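Local coordinates for heme oxygenase (Leptospira interrogans, PDB 5KZL), which probably catalyses the oxygen-dependent breakdown of heme to biliverdin, iron and carbon monoxide, as other heme oxygenases do, at residues M8-I13 with Q192-E197; L48-Y53 with Q206-E211; R132-L137 with N176-L181. The protein carries 1 engineered substitution. All blocks are in the same frame, centred on the assembly; numbering follows the deposited sequence. Where two conformers were deposited one is given.

All three contacts lie in the all-helical heme oxygenase fold, and two of them border the heme. Contact 1 (8-13 with 192-197) and contact 2 (48-53 with 206-211) share helix 188-210, their centres 25 Å apart and their nearest atoms about 11 Å apart. Contact 3 (132-137 with 176-181) touches both: Leu10 CD2 lies 3.5 Å from Leu181 O, while Phe51 CZ lies 3.4 Å from Arg132 NH1. Contacts 2 and 3 reach the heme through Phe209, at a vinyl group, and through the distal helix around Gly135. In contact 1 the side chain of Ile13 is about 10 Å from the heme.

Contact 1 (M8-I13 with Q192-E197); sequences MSLATI and QSILAE
The one flat side-chain group that takes part here is the carboxamide of Gln192, which brings NE2 to 4.1 Å from Ile13 CG2; everything else is aliphatic branches meeting without hydrogen bonds across the contact. The Gln192 stem starts away from helix 10-17, but a bend at chi2 (-60°) brings NE2 back obliquely toward the methyl at the exposed margin. Ile13 fills the middle. Its CG2 branch, anti to the backbone N, packs against Leu195 CD2 at 3.9 Å and almost as closely against Leu195 CB, the two side chains meeting at a slant. The other Leu195 methyl, CD1, lies 3.8 Å from Ile13 O, so Leu195 touches both the side chain and the backbone of Ile13. Deeper in, Leu10 and Ile194 cross at about a right angle, with Leu10 CD2 4.2 Å from Ile194 CD1 and Leu10 CD1 the same distance from Ile194 CG2. The start of the helix bearing Leu10 and Ile13 is fixed by Ser9 as N-cap, its OG accepting from Thr12 N (3.1 Å, 158° at the hydrogen). Asp182 also hydrogen-bonds to Ser9 OG and Ala11 N, tying this helix start to helix 170-183. The contact thus lays the N-terminal helix 10-17 on the early turns of helix 188-210, whose Ile194 also packs on Ala127 of helix 125-151.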
loop_
_atom_site.group_PDB
_atom_site.type_symbol
_atom_site.label_atom_id
_atom_site.label_comp_id
_atom_site.label_asym_id
_atom_site.label_seq_id
_atom_site.Cartn_x
_atom_site.Cartn_y
_atom_site.Cartn_z
ATOM N N MET A 8 -20.961 -11.696 -7.137
ATOM C CA MET A 8 -20.696 -10.816 -8.272
ATOM C C MET A 8 -19.209 -10.403 -8.357
ATOM O O MET A 8 -18.354 -11.111 -7.821
ATOM C CB MET A 8 -21.657 -9.614 -8.324
ATOM C CG MET A 8 -22.066 -9.096 -6.995
ATOM S SD MET A 8 -21.617 -7.375 -6.844
ATOM C CE MET A 8 -21.985 -7.105 -5.075
ATOM N N SER A 9 -18.906 -9.300 -9.071
ATOM C CA SER A 9 -17.553 -8.838 -9.380
ATOM C C SER A 9 -16.693 -8.602 -8.139
ATOM O O SER A 9 -17.079 -7.814 -7.272
ATOM C CB SER A 9 -17.612 -7.607 -10.290
ATOM O OG SER A 9 -16.512 -6.722 -10.151
ATOM N N LEU A 10 -15.517 -9.282 -8.061
ATOM C CA LEU A 10 -14.614 -9.099 -6.925
ATOM C C LEU A 10 -14.192 -7.616 -6.795
ATOM O O LEU A 10 -14.151 -7.101 -5.672
ATOM C CB LEU A 10 -13.366 -10.017 -7.020
ATOM C CG LEU A 10 -12.261 -9.815 -5.936
ATOM C CD1 LEU A 10 -12.813 -10.036 -4.519
ATOM C CD2 LEU A 10 -11.062 -10.704 -6.204
ATOM N N ALA A 11 -13.903 -6.933 -7.934
ATOM C CA ALA A 11 -13.493 -5.518 -7.875
ATOM C C ALA A 11 -14.615 -4.676 -7.252
ATOM O O ALA A 11 -14.347 -3.826 -6.405
ATOM C CB ALA A 11 -13.143 -5.004 -9.263
ATOM N N THR A 12 -15.878 -4.993 -7.598
ATOM C CA THR A 12 -17.066 -4.303 -7.066
ATOM C C THR A 12 -17.263 -4.650 -5.563
ATOM O O THR A 12 -17.539 -3.761 -4.760
ATOM C CB THR A 12 -18.279 -4.656 -7.950
ATOM O OG1 THR A 12 -18.062 -4.087 -9.246
ATOM C CG2 THR A 12 -19.605 -4.152 -7.391
ATOM N N ILE A 13 -17.125 -5.938 -5.205
ATOM C CA ILE A 13 -17.260 -6.435 -3.819
ATOM C C ILE A 13 -16.297 -5.687 -2.889
ATOM O O ILE A 13 -16.683 -5.244 -1.803
ATOM C CB ILE A 13 -17.071 -7.985 -3.758
ATOM C CG1 ILE A 13 -18.338 -8.698 -4.268
ATOM C CG2 ILE A 13 -16.719 -8.465 -2.328
ATOM C CD1 ILE A 13 -18.121 -10.119 -4.717
ATOM N N GLN A 192 -15.596 -13.362 -0.504
ATOM C CA GLN A 192 -15.951 -12.878 0.834
ATOM C C GLN A 192 -14.755 -12.908 1.782
ATOM O O GLN A 192 -14.587 -11.964 2.571
ATOM C CB GLN A 192 -17.138 -13.636 1.422
ATOM C CG GLN A 192 -18.480 -13.203 0.854
ATOM C CD GLN A 192 -18.761 -11.730 1.096
ATOM O OE1 GLN A 192 -18.761 -11.218 2.225
ATOM N NE2 GLN A 192 -18.934 -11.011 0.034
ATOM N N SER A 193 -13.926 -13.978 1.705
ATOM C CA SER A 193 -12.704 -14.107 2.516
ATOM C C SER A 193 -11.707 -13.018 2.090
ATOM O O SER A 193 -11.029 -12.426 2.949
ATOM C CB SER A 193 -12.083 -15.492 2.348
ATOM O OG SER A 193 -12.929 -16.517 2.848
ATOM N N ILE A 194 -11.642 -12.714 0.770
ATOM C CA ILE A 194 -10.754 -11.644 0.256
ATOM C C ILE A 194 -11.247 -10.285 0.792
ATOM O O ILE A 194 -10.433 -9.480 1.249
ATOM C CB ILE A 194 -10.553 -11.680 -1.294
ATOM C CG1 ILE A 194 -9.849 -13.010 -1.730
ATOM C CG2 ILE A 194 -9.704 -10.464 -1.773
ATOM C CD1 ILE A 194 -9.995 -13.366 -3.193
ATOM N N LEU A 195 -12.580 -10.065 0.809
ATOM C CA LEU A 195 -13.149 -8.841 1.401
ATOM C C LEU A 195 -12.804 -8.722 2.924
ATOM O O LEU A 195 -12.373 -7.658 3.372
ATOM C CB LEU A 195 -14.679 -8.776 1.143
ATOM C CG LEU A 195 -15.455 -7.626 1.787
ATOM C CD1 LEU A 195 -14.912 -6.245 1.356
ATOM C CD2 LEU A 195 -16.952 -7.750 1.490
ATOM N N ALA A 196 -12.949 -9.817 3.698
ATOM C CA ALA A 196 -12.624 -9.855 5.136
ATOM C C ALA A 196 -11.138 -9.496 5.354
ATOM O O ALA A 196 -10.822 -8.659 6.214
ATOM C CB ALA A 196 -12.930 -11.237 5.691
ATOM N N GLU A 197 -10.244 -10.019 4.487
ATOM C CA GLU A 197 -8.820 -9.675 4.578
ATOM C C GLU A 197 -8.567 -8.188 4.278
ATOM O O GLU A 197 -7.831 -7.540 5.029
ATOM C CB GLU A 197 -7.938 -10.592 3.721
ATOM C CG GLU A 197 -6.432 -10.446 4.008
ATOM C CD GLU A 197 -5.958 -10.797 5.412
ATOM O OE1 GLU A 197 -6.747 -11.407 6.167
ATOM O OE2 GLU A 197 -4.799 -10.467 5.758
#

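Contact 2 (L48-Y53 with Q206-E211); sequences LEAFYY and QGIFSE. With HEM (protoporphyrin IX containing Fe), chain B.
Phe51 and Phe209 meet at the heme-facing side of a helix pair in the heme oxygenase fold, where helix 41-64 and the last turns of helix 188-210 run roughly antiparallel. The axes of the two short segments make an angle of 147° and come within 10.6 Å of each other, a spacing bridged by long side chains. The tight part centres on the Phe51 ring. Phe51 CZ lies 3.7 Å from Phe209 CE1, close to the plane of the Phe209 ring and at its edge; the ring planes are almost perpendicular, at 84°, with centroids 6.0 Å apart. Ile208 fits against the same Phe51 ring with CD1, which approaches CE1 to 3.7 Å. The Ile208 CG1 branch lies between backbone N and carbonyl carbon (chi1 61°), and an extended chi2 then sends CD1 out toward helix 41-64.

Farther from the heme the packing is looser: Ala50 CB stands 4.3 Å from Ile208 CD1, and Thr107 of helix 105-120 touches both residues. Beyond them the chain end becomes exposed at Ser210 and Glu211, the latter's carboxylate hydrogen-bonding to Ser104 OG and Ala106 N. Across the ring from CE1, Phe209 enters the heme pocket: CE2 comes 3.3 Å from vinyl atom CBB of the heme, and vinyl CAB lies in the plane of the ring at its edge.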
loop_
_atom_site.group_PDB
_atom_site.type_symbol
_atom_site.label_atom_id
_atom_site.label_comp_id
_atom_site.label_asym_id
_atom_site.label_seq_id
_atom_site.Cartn_x
_atom_site.Cartn_y
_atom_site.Cartn_z
ATOM N N LEU A 48 7.090 6.918 6.166
ATOM C CA LEU A 48 7.756 6.168 5.081
ATOM C C LEU A 48 8.488 4.933 5.605
ATOM O O LEU A 48 8.542 3.937 4.894
ATOM C CB LEU A 48 8.752 7.031 4.246
ATOM C CG LEU A 48 8.198 8.272 3.534
ATOM C CD1 LEU A 48 9.325 9.148 3.006
ATOM C CD2 LEU A 48 7.208 7.917 2.428
ATOM N N GLU A 49 9.040 4.987 6.830
ATOM C CA GLU A 49 9.745 3.828 7.397
ATOM C C GLU A 49 8.803 2.679 7.581
ATOM O O GLU A 49 9.162 1.563 7.235
ATOM C CB GLU A 49 10.359 4.161 8.743
ATOM C CG GLU A 49 11.514 5.122 8.621
ATOM C CD GLU A 49 12.074 5.526 9.962
ATOM O OE1 GLU A 49 11.444 5.228 10.999
ATOM O OE2 GLU A 49 13.164 6.125 9.974
ATOM N N ALA A 50 7.604 2.946 8.147
ATOM C CA ALA A 50 6.582 1.922 8.362
ATOM C C ALA A 50 6.188 1.296 7.015
ATOM O O ALA A 50 6.121 0.077 6.928
ATOM C CB ALA A 50 5.359 2.517 9.052
ATOM N N PHE A 51 5.991 2.125 5.958
ATOM C CA PHE A 51 5.664 1.629 4.617
ATOM C C PHE A 51 6.823 0.834 4.032
ATOM O O PHE A 51 6.583 -0.190 3.398
ATOM C CB PHE A 51 5.252 2.773 3.683
ATOM C CG PHE A 51 3.817 3.235 3.826
ATOM C CD1 PHE A 51 2.820 2.357 4.255
ATOM C CD2 PHE A 51 3.443 4.524 3.456
ATOM C CE1 PHE A 51 1.491 2.780 4.360
ATOM C CE2 PHE A 51 2.109 4.924 3.513
ATOM C CZ PHE A 51 1.147 4.064 3.999
ATOM N N TYR A 52 8.069 1.268 4.266
ATOM C CA TYR A 52 9.199 0.479 3.779
ATOM C C TYR A 52 9.098 -0.989 4.242
ATOM O O TYR A 52 9.202 -1.899 3.410
ATOM C CB TYR A 52 10.555 1.069 4.183
ATOM C CG TYR A 52 11.665 0.100 3.821
ATOM C CD1 TYR A 52 12.120 -0.007 2.510
ATOM C CD2 TYR A 52 12.148 -0.819 4.754
ATOM C CE1 TYR A 52 13.088 -0.952 2.152
ATOM C CE2 TYR A 52 13.121 -1.758 4.413
ATOM C CZ TYR A 52 13.581 -1.827 3.106
ATOM O OH TYR A 52 14.523 -2.764 2.757
ATOM N N TYR A 53 8.924 -1.216 5.552
ATOM C CA TYR A 53 8.861 -2.581 6.087
ATOM C C TYR A 53 7.658 -3.361 5.539
ATOM O O TYR A 53 7.757 -4.548 5.213
ATOM C CB TYR A 53 8.924 -2.556 7.625
ATOM C CG TYR A 53 10.272 -2.098 8.124
ATOM C CD1 TYR A 53 11.426 -2.824 7.836
ATOM C CD2 TYR A 53 10.406 -0.914 8.851
ATOM C CE1 TYR A 53 12.679 -2.392 8.261
ATOM C CE2 TYR A 53 11.661 -0.459 9.264
ATOM C CZ TYR A 53 12.790 -1.223 8.995
ATOM O OH TYR A 53 14.046 -0.842 9.415
ATOM N N GLN A 206 -4.543 1.790 9.603
ATOM C CA GLN A 206 -4.991 2.722 10.654
ATOM C C GLN A 206 -4.056 2.592 11.871
ATOM O O GLN A 206 -3.731 3.600 12.499
ATOM C CB GLN A 206 -6.436 2.424 11.092
ATOM C CG GLN A 206 -7.473 2.606 9.991
ATOM C CD GLN A 206 -8.910 2.428 10.448
ATOM O OE1 GLN A 206 -9.324 2.924 11.505
ATOM N NE2 GLN A 206 -9.728 1.772 9.615
ATOM N N GLY A 207 -3.624 1.360 12.157
ATOM C CA GLY A 207 -2.701 1.045 13.245
ATOM C C GLY A 207 -1.354 1.732 13.116
ATOM O O GLY A 207 -0.873 2.344 14.074
ATOM N N ILE A 208 -0.749 1.689 11.924
ATOM C CA ILE A 208 0.536 2.365 11.703
ATOM C C ILE A 208 0.346 3.895 11.711
ATOM O O ILE A 208 1.184 4.594 12.267
ATOM C CB ILE A 208 1.350 1.847 10.471
ATOM C CG1 ILE A 208 0.601 2.031 9.152
ATOM C CG2 ILE A 208 1.804 0.392 10.668
ATOM C CD1 ILE A 208 1.355 1.578 7.870
ATOM N N PHE A 209 -0.790 4.407 11.181
ATOM C CA PHE A 209 -1.073 5.848 11.183
ATOM C C PHE A 209 -1.288 6.389 12.598
ATOM O O PHE A 209 -0.900 7.542 12.882
ATOM C CB PHE A 209 -2.237 6.226 10.245
ATOM C CG PHE A 209 -2.068 5.917 8.766
ATOM C CD1 PHE A 209 -0.803 5.845 8.186
ATOM C CD2 PHE A 209 -3.175 5.721 7.953
ATOM C CE1 PHE A 209 -0.653 5.552 6.825
ATOM C CE2 PHE A 209 -3.023 5.450 6.589
ATOM C CZ PHE A 209 -1.767 5.362 6.036
ATOM N N SER A 210 -1.878 5.534 13.482
ATOM C CA SER A 210 -2.170 5.826 14.896
ATOM C C SER A 210 -0.907 6.151 15.682
ATOM O O SER A 210 -0.975 6.826 16.703
ATOM C CB SER A 210 -2.877 4.638 15.552
ATOM O OG SER A 210 -1.963 3.721 16.134
ATOM N N GLU A 211 0.241 5.633 15.233
ATOM C CA GLU A 211 1.517 5.833 15.921
ATOM C C GLU A 211 2.172 7.178 15.686
ATOM O O GLU A 211 3.041 7.571 16.466
ATOM C CB GLU A 211 2.498 4.754 15.500
ATOM C CG GLU A 211 2.199 3.398 16.084
ATOM C CD GLU A 211 3.140 2.325 15.589
ATOM O OE1 GLU A 211 3.552 2.403 14.408
ATOM O OE2 GLU A 211 3.386 1.357 16.345
HETATM C CHA HEM B . -9.101 5.029 -3.961
HETATM C CHB HEM B . -6.875 2.782 -0.427
HETATM C CHC HEM B . -6.205 7.011 1.700
HETATM C CHD HEM B . -7.587 9.184 -2.199
HETATM C C1A HEM B . -8.545 4.070 -3.186
HETATM C C2A HEM B . -8.666 2.666 -3.452
HETATM C C3A HEM B . -8.063 2.045 -2.442
HETATM C C4A HEM B . -7.556 3.018 -1.581
HETATM C CMA HEM B . -7.889 0.588 -2.264
HETATM C CAA HEM B . -9.332 2.006 -4.634
HETATM C CBA HEM B . -10.870 1.940 -4.502
HETATM C CGA HEM B . -11.438 1.146 -5.603
HETATM O O1A HEM B . -12.038 0.140 -5.379
HETATM O O2A HEM B . -11.266 1.543 -6.744
HETATM C C1B HEM B . -6.505 3.742 0.500
HETATM C C2B HEM B . -5.924 3.434 1.797
HETATM C C3B HEM B . -5.748 4.638 2.376
HETATM C C4B HEM B . -6.231 5.659 1.434
HETATM C CMB HEM B . -5.554 2.104 2.359
HETATM C CAB HEM B . -5.229 4.973 3.641
HETATM C CBB HEM B . -5.130 4.026 4.426
HETATM C C1C HEM B . -6.365 8.009 0.807
HETATM C C2C HEM B . -5.926 9.354 0.951
HETATM C C3C HEM B . -6.321 9.961 -0.182
HETATM C C4C HEM B . -6.965 8.981 -1.021
HETATM C CMC HEM B . -5.166 9.953 2.134
HETATM C CAC HEM B . -6.103 11.360 -0.470
HETATM C CBC HEM B . -6.135 11.785 -1.666
HETATM C C1D HEM B . -8.217 8.223 -2.962
HETATM C C2D HEM B . -8.941 8.536 -4.220
HETATM C C3D HEM B . -9.323 7.385 -4.713
HETATM C C4D HEM B . -8.865 6.363 -3.760
HETATM C CMD HEM B . -9.121 9.880 -4.833
HETATM C CAD HEM B . -10.128 7.195 -5.969
HETATM C CBD HEM B . -9.348 7.369 -7.219
HETATM C CGD HEM B . -10.160 7.152 -8.455
HETATM O O1D HEM B . -11.193 6.602 -8.419
HETATM O O2D HEM B . -9.703 7.544 -9.485
HETATM N NA HEM B . -7.893 4.199 -2.025
HETATM N NB HEM B . -6.663 5.020 0.435
HETATM N NC HEM B . -6.970 7.862 -0.351
HETATM N ND HEM B . -8.207 6.923 -2.761
HETATM FE FE HEM B . -7.471 6.018 -1.206
HETATM O O HOH W 1 -5.410 6.102 -2.173
#

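Contact 3 (R132-L137 with N176-L181); sequences RYLGDL and NYRTAL. With HEM (protoporphyrin IX containing Fe), chain B.
Leu134 and Tyr177 carry this contact, the leucine's branched end meeting one side of the phenol ring at a slant. Leu134 CD2 lies 3.8 Å from Tyr177 CD1, and CB comes equally near to Tyr177 CE1, so the whole leucine side chain runs along the CD1-CE1 side of the ring. With CG anti to the backbone N (chi1 -176°), Tyr177 extends its ring toward helix 125-151, where its hydroxyl hydrogen-bonds to Ser129 OG. The aliphatic stem of Arg178 crosses Leu134 at about a right angle, its CG 3.9 Å from Leu134 CD2. That same methyl is 4.0 Å from HEM O2A, and the leucine therefore lies between helix 170-183 and a heme propionate. The Arg178 guanidinium, reached by a bend at chi3, passes HEM O2A obliquely with Arg178 NE nearest, at 4.3 Å, in a basic corner with Arg15, which hydrogen-bonds to the heme.

On the heme side, residues 132-137 form part of the distal helix. A wider pi-type turn at 132-134 leads into Gly135, whose CA comes 3.2 Å from HEM C4A; with no side chain there, the backbone lies directly against the porphyrin. Gly135 O accepts a bond of 2.7 Å from water 1, and the water binds the heme iron at 2.3 Å. Arg132 folds back through bends at chi2 and chi3 to form a salt bridge with Asp136, NH2 to OD1 at 2.9 Å; Asp136 OD1 accepts with its syn lone pair and lies 33° out of the Arg132 guanidinium plane. Tyr55 OH of helix 41-64 bonds to both Arg132 NE and Asp136 OD2. Helix 125-151 is thus packed between helix 170-183, through Leu134, and helix 41-64, through Arg132, Tyr133 and Asp136.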
loop_
_atom_site.group_PDB
_atom_site.type_symbol
_atom_site.label_atom_id
_atom_site.label_comp_id
_atom_site.label_asym_id
_atom_site.label_seq_id
_atom_site.Cartn_x
_atom_site.Cartn_y
_atom_site.Cartn_z
ATOM N N ARG A 132 -3.388 -1.754 -0.633
ATOM C CA ARG A 132 -2.215 -0.911 -0.839
ATOM C C ARG A 132 -2.009 -0.474 -2.323
ATOM O O ARG A 132 -2.061 0.722 -2.583
ATOM C CB ARG A 132 -0.929 -1.546 -0.242
ATOM C CG ARG A 132 -0.835 -1.479 1.313
ATOM C CD ARG A 132 -1.180 -0.130 2.005
ATOM N NE ARG A 132 -0.603 1.048 1.339
ATOM C CZ ARG A 132 -0.839 2.322 1.648
ATOM N NH1 ARG A 132 -1.622 2.635 2.682
ATOM N NH2 ARG A 132 -0.306 3.296 0.920
ATOM N N TYR A 133 -1.747 -1.392 -3.274
ATOM C CA TYR A 133 -1.415 -0.952 -4.650
ATOM C C TYR A 133 -2.508 -0.254 -5.400
ATOM O O TYR A 133 -2.213 0.741 -6.063
ATOM C CB TYR A 133 -0.907 -2.096 -5.510
ATOM C CG TYR A 133 0.345 -2.772 -5.009
ATOM C CD1 TYR A 133 1.441 -2.026 -4.562
ATOM C CD2 TYR A 133 0.479 -4.153 -5.070
ATOM C CE1 TYR A 133 2.613 -2.651 -4.136
ATOM C CE2 TYR A 133 1.649 -4.787 -4.663
ATOM C CZ TYR A 133 2.713 -4.033 -4.199
ATOM O OH TYR A 133 3.841 -4.678 -3.777
ATOM N N LEU A 134 -3.772 -0.752 -5.336
ATOM C CA LEU A 134 -4.786 -0.021 -6.105
ATOM C C LEU A 134 -5.011 1.379 -5.505
ATOM O O LEU A 134 -5.194 2.329 -6.260
ATOM C CB LEU A 134 -6.102 -0.824 -6.315
ATOM C CG LEU A 134 -7.113 -0.188 -7.285
ATOM C CD1 LEU A 134 -6.494 0.145 -8.662
ATOM C CD2 LEU A 134 -8.352 -1.041 -7.417
ATOM N N GLY A 135 -4.882 1.503 -4.182
ATOM C CA GLY A 135 -4.954 2.794 -3.492
ATOM C C GLY A 135 -3.824 3.713 -3.921
ATOM O O GLY A 135 -4.056 4.888 -4.227
ATOM N N ASP A 136 -2.593 3.162 -3.996
ATOM C CA ASP A 136 -1.386 3.914 -4.403
ATOM C C ASP A 136 -1.528 4.423 -5.840
ATOM O O ASP A 136 -1.263 5.589 -6.124
ATOM C CB ASP A 136 -0.131 3.046 -4.342
ATOM C CG ASP A 136 0.265 2.516 -2.982
ATOM O OD1 ASP A 136 -0.105 3.143 -1.965
ATOM O OD2 ASP A 136 0.970 1.495 -2.938
ATOM N N LEU A 137 -1.955 3.548 -6.739
ATOM C CA LEU A 137 -2.151 3.960 -8.122
ATOM C C LEU A 137 -3.268 5.017 -8.240
ATOM O O LEU A 137 -3.109 5.981 -8.993
ATOM C CB LEU A 137 -2.465 2.745 -8.996
ATOM C CG LEU A 137 -2.264 2.955 -10.497
ATOM C CD1 LEU A 137 -0.842 3.381 -10.822
ATOM C CD2 LEU A 137 -2.598 1.708 -11.242
ATOM N N ASN A 176 -7.270 -2.195 -16.093
ATOM C CA ASN A 176 -6.691 -3.510 -16.325
ATOM C C ASN A 176 -6.538 -4.264 -15.006
ATOM O O ASN A 176 -6.792 -5.463 -14.962
ATOM C CB ASN A 176 -5.360 -3.383 -17.047
ATOM C CG ASN A 176 -5.464 -2.990 -18.501
ATOM O OD1 ASN A 176 -6.543 -2.724 -19.036
ATOM N ND2 ASN A 176 -4.326 -2.937 -19.168
ATOM N N TYR A 177 -6.172 -3.553 -13.930
ATOM C CA TYR A 177 -6.056 -4.111 -12.587
ATOM C C TYR A 177 -7.417 -4.615 -12.087
ATOM O O TYR A 177 -7.489 -5.717 -11.542
ATOM C CB TYR A 177 -5.443 -3.086 -11.604
ATOM C CG TYR A 177 -5.229 -3.659 -10.222
ATOM C CD1 TYR A 177 -6.254 -3.655 -9.279
ATOM C CD2 TYR A 177 -4.025 -4.280 -9.881
ATOM C CE1 TYR A 177 -6.095 -4.264 -8.035
ATOM C CE2 TYR A 177 -3.844 -4.862 -8.626
ATOM C CZ TYR A 177 -4.894 -4.873 -7.721
ATOM O OH TYR A 177 -4.747 -5.413 -6.487
ATOM N N ARG A 178 -8.477 -3.789 -12.202
ATOM C CA ARG A 178 -9.801 -4.197 -11.723
ATOM C C ARG A 178 -10.342 -5.361 -12.563
ATOM O O ARG A 178 -10.922 -6.291 -12.004
ATOM C CB ARG A 178 -10.782 -3.018 -11.670
ATOM C CG ARG A 178 -10.341 -1.922 -10.713
ATOM C CD ARG A 178 -11.372 -0.825 -10.654
ATOM N NE ARG A 178 -12.470 -1.202 -9.758
ATOM C CZ ARG A 178 -13.747 -1.298 -10.110
ATOM N NH1 ARG A 178 -14.131 -0.985 -11.344
ATOM N NH2 ARG A 178 -14.662 -1.649 -9.215
ATOM N N THR A 179 -10.076 -5.356 -13.888
ATOM C CA THR A 179 -10.430 -6.465 -14.785
ATOM C C THR A 179 -9.689 -7.732 -14.307
ATOM O O THR A 179 -10.302 -8.808 -14.259
ATOM C CB THR A 179 -10.152 -6.122 -16.270
ATOM O OG1 THR A 179 -10.934 -4.978 -16.633
ATOM C CG2 THR A 179 -10.533 -7.267 -17.218
ATOM N N ALA A 180 -8.388 -7.592 -13.925
ATOM C CA ALA A 180 -7.562 -8.689 -13.403
ATOM C C ALA A 180 -8.166 -9.277 -12.115
ATOM O O ALA A 180 -8.234 -10.502 -12.007
ATOM C CB ALA A 180 -6.115 -8.241 -13.182
ATOM N N LEU A 181 -8.668 -8.410 -11.178
ATOM C CA LEU A 181 -9.341 -8.839 -9.938
ATOM C C LEU A 181 -10.572 -9.672 -10.289
ATOM O O LEU A 181 -10.795 -10.732 -9.706
ATOM C CB LEU A 181 -9.798 -7.641 -9.102
ATOM C CG LEU A 181 -8.735 -6.863 -8.338
ATOM C CD1 LEU A 181 -9.391 -5.722 -7.567
ATOM C CD2 LEU A 181 -7.986 -7.759 -7.349
HETATM C CHA HEM B . -9.101 5.029 -3.961
HETATM C CHB HEM B . -6.875 2.782 -0.427
HETATM C CHC HEM B . -6.205 7.011 1.700
HETATM C CHD HEM B . -7.587 9.184 -2.199
HETATM C C1A HEM B . -8.545 4.070 -3.186
HETATM C C2A HEM B . -8.666 2.666 -3.452
HETATM C C3A HEM B . -8.063 2.045 -2.442
HETATM C C4A HEM B . -7.556 3.018 -1.581
HETATM C CMA HEM B . -7.889 0.588 -2.264
HETATM C CAA HEM B . -9.332 2.006 -4.634
HETATM C CBA HEM B . -10.870 1.940 -4.502
HETATM C CGA HEM B . -11.438 1.146 -5.603
HETATM O O1A HEM B . -12.038 0.140 -5.379
HETATM O O2A HEM B . -11.266 1.543 -6.744
HETATM C C1B HEM B . -6.505 3.742 0.500
HETATM C C2B HEM B . -5.924 3.434 1.797
HETATM C C3B HEM B . -5.748 4.638 2.376
HETATM C C4B HEM B . -6.231 5.659 1.434
HETATM C CMB HEM B . -5.554 2.104 2.359
HETATM C CAB HEM B . -5.229 4.973 3.641
HETATM C CBB HEM B . -5.130 4.026 4.426
HETATM C C1C HEM B . -6.365 8.009 0.807
HETATM C C2C HEM B . -5.926 9.354 0.951
HETATM C C3C HEM B . -6.321 9.961 -0.182
HETATM C C4C HEM B . -6.965 8.981 -1.021
HETATM C CMC HEM B . -5.166 9.953 2.134
HETATM C CAC HEM B . -6.103 11.360 -0.470
HETATM C CBC HEM B . -6.135 11.785 -1.666
HETATM C C1D HEM B . -8.217 8.223 -2.962
HETATM C C2D HEM B . -8.941 8.536 -4.220
HETATM C C3D HEM B . -9.323 7.385 -4.713
HETATM C C4D HEM B . -8.865 6.363 -3.760
HETATM C CMD HEM B . -9.121 9.880 -4.833
HETATM C CAD HEM B . -10.128 7.195 -5.969
HETATM C CBD HEM B . -9.348 7.369 -7.219
HETATM C CGD HEM B . -10.160 7.152 -8.455
HETATM O O1D HEM B . -11.193 6.602 -8.419
HETATM O O2D HEM B . -9.703 7.544 -9.485
HETATM N NA HEM B . -7.893 4.199 -2.025
HETATM N NB HEM B . -6.663 5.020 0.435
HETATM N NC HEM B . -6.970 7.862 -0.351
HETATM N ND HEM B . -8.207 6.923 -2.761
HETATM FE FE HEM B . -7.471 6.018 -1.206
HETATM O O HOH W 1 -5.410 6.102 -2.173
#